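Local coordinates for gentamicin resistance protein (Enterococcus gallinarum, PDB 3TDV) that phosphorylates aminoglycoside antibiotics such as gentamicin at the 2'' position, preferring GTP over ATP as phosphate donor, and so probably confers resistance, at residues 117-122 against 210-215. Numbering follows the deposited sequence.
Sequences ALQLAE and QTPLTG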
loop_
_atom_site.group_PDB
_atom_site.type_symbol
_atom_site.label_atom_id
_atom_site.label_comp_id
_atom_site.label_asym_id
_atom_site.label_seq_id
_atom_site.Cartn_x
_atom_site.Cartn_y
_atom_site.Cartn_z
ATOM N N ALA A 117 6.360 -13.223 -8.734
ATOM C CA ALA A 117 4.943 -13.481 -8.522
ATOM C C ALA A 117 4.747 -14.499 -7.414
ATOM O O ALA A 117 3.805 -14.406 -6.603
ATOM C CB ALA A 117 4.283 -13.982 -9.825
ATOM N N LEU A 118 5.639 -15.478 -7.385
ATOM C CA LEU A 118 5.470 -16.624 -6.498
ATOM C C LEU A 118 5.843 -16.222 -5.075
ATOM O O LEU A 118 5.191 -16.642 -4.113
ATOM C CB LEU A 118 6.308 -17.824 -6.985
ATOM C CG LEU A 118 6.399 -18.966 -5.973
ATOM C CD1 LEU A 118 5.011 -19.574 -5.755
ATOM C CD2 LEU A 118 7.391 -20.032 -6.420
ATOM N N GLN A 119 6.890 -15.405 -4.951
ATOM C CA GLN A 119 7.276 -14.845 -3.665
ATOM C C GLN A 119 6.180 -13.927 -3.112
ATOM O O GLN A 119 5.866 -13.949 -1.909
ATOM C CB GLN A 119 8.563 -14.028 -3.813
ATOM C CG GLN A 119 9.827 -14.829 -3.857
ATOM C CD GLN A 119 11.050 -13.931 -3.908
ATOM O OE1 GLN A 119 11.365 -13.346 -4.955
ATOM N NE2 GLN A 119 11.731 -13.786 -2.761
ATOM N N LEU A 120 5.627 -13.094 -3.985
ATOM C CA LEU A 120 4.537 -12.197 -3.601
ATOM C C LEU A 120 3.340 -13.046 -3.135
ATOM O O LEU A 120 2.641 -12.697 -2.173
ATOM C CB LEU A 120 4.153 -11.355 -4.810
ATOM C CG LEU A 120 4.006 -9.840 -4.803
ATOM C CD1 LEU A 120 4.631 -9.138 -3.574
ATOM C CD2 LEU A 120 4.592 -9.311 -6.100
ATOM N N ALA A 121 3.128 -14.177 -3.807
ATOM C CA ALA A 121 2.021 -15.058 -3.473
ATOM C C ALA A 121 2.203 -15.693 -2.101
ATOM O O ALA A 121 1.247 -15.803 -1.340
ATOM C CB ALA A 121 1.851 -16.136 -4.549
ATOM N N GLU A 122 3.420 -16.133 -1.783
ATOM C CA GLU A 122 3.670 -16.706 -0.462
ATOM C C GLU A 122 3.634 -15.622 0.616
ATOM O O GLU A 122 3.173 -15.875 1.741
ATOM C CB GLU A 122 5.013 -17.431 -0.419
ATOM C CG GLU A 122 5.087 -18.653 -1.306
ATOM C CD GLU A 122 6.476 -19.270 -1.280
ATOM O OE1 GLU A 122 6.704 -20.215 -0.478
ATOM O OE2 GLU A 122 7.341 -18.784 -2.051
ATOM N N GLN A 210 16.710 -17.270 -7.453
ATOM C CA GLN A 210 15.637 -17.906 -6.678
ATOM C C GLN A 210 14.743 -16.906 -5.911
ATOM O O GLN A 210 13.544 -17.135 -5.736
ATOM C CB GLN A 210 16.216 -18.944 -5.701
ATOM C CG GLN A 210 15.719 -20.382 -5.925
ATOM C CD GLN A 210 16.667 -21.225 -6.785
ATOM O OE1 GLN A 210 16.470 -21.363 -7.997
ATOM N NE2 GLN A 210 17.698 -21.795 -6.154
ATOM N N THR A 211 15.319 -15.793 -5.464
ATOM C CA THR A 211 14.574 -14.853 -4.620
ATOM C C THR A 211 14.835 -13.393 -4.975
ATOM O O THR A 211 15.464 -12.666 -4.206
ATOM C CB THR A 211 14.889 -15.095 -3.130
ATOM O OG1 THR A 211 16.262 -15.509 -2.984
ATOM C CG2 THR A 211 13.982 -16.195 -2.573
ATOM N N PRO A 212 14.336 -12.956 -6.145
ATOM C CA PRO A 212 14.558 -11.577 -6.578
ATOM C C PRO A 212 13.750 -10.552 -5.760
ATOM O O PRO A 212 14.020 -9.356 -5.882
ATOM C CB PRO A 212 14.117 -11.593 -8.041
ATOM C CG PRO A 212 13.098 -12.647 -8.102
ATOM C CD PRO A 212 13.585 -13.723 -7.151
ATOM N N LEU A 213 12.791 -11.006 -4.947
ATOM C CA LEU A 213 12.149 -10.122 -3.964
ATOM C C LEU A 213 12.876 -10.167 -2.606
ATOM O O LEU A 213 12.815 -11.167 -1.873
ATOM C CB LEU A 213 10.655 -10.443 -3.772
ATOM C CG LEU A 213 9.911 -9.447 -2.856
ATOM C CD1 LEU A 213 9.717 -8.091 -3.557
ATOM C CD2 LEU A 213 8.579 -9.997 -2.347
ATOM N N THR A 214 13.546 -9.068 -2.273
ATOM C CA THR A 214 14.333 -8.970 -1.050
ATOM C C THR A 214 13.468 -8.555 0.162
ATOM O O THR A 214 13.619 -9.088 1.281
ATOM C CB THR A 214 15.455 -7.927 -1.217
ATOM O OG1 THR A 214 16.021 -8.022 -2.534
ATOM C CG2 THR A 214 16.534 -8.146 -0.158
ATOM N N GLY A 215 12.572 -7.593 -0.050
ATOM C CA GLY A 215 11.658 -7.236 1.007
ATOM C C GLY A 215 10.497 -6.354 0.619
ATOM O O GLY A 215 10.273 -6.013 -0.570
#
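Both polar atoms of the Q119 carboxamide bond to the backbone of L213, one to its N and one to its O. L213 N donates to Q119 OE1 over 2.7 Å, and the bond is fairly straight at 156°. The donor is tilted somewhat from the plane of the Q119 carbonyl. Q119 NE2 returns a bond to L213 O at 3.0 Å. This donor lies in the L213 carbonyl plane, on a lone pair, but the oxygen sits off the plane of the Q119 amide and the bond is bent, 131° at the hydrogen. Two bonds to one residue fix the rotation of the amide. Q119 CG lies anti to the carbonyl carbon (chi1 -80°) and the chain runs extended to CD, which carries the amide across from the helix. Helix 110-129 is thereby tied to the start of strand 213-216, an edge strand of the small antiparallel sheet in this kinase-like phosphotransferase fold. T214 and G215 form a classic beta bulge opposite L203. T211 crosses the Q119 side chain at about a right angle, its CG2 3.3 Å from Q119 NE2. P212 CD lies 3.1 Å from Q119 OE1, a van der Waals contact. L120 CD1 also touches L213 CD2 at 4.2 Å. Both leucines pack on F202.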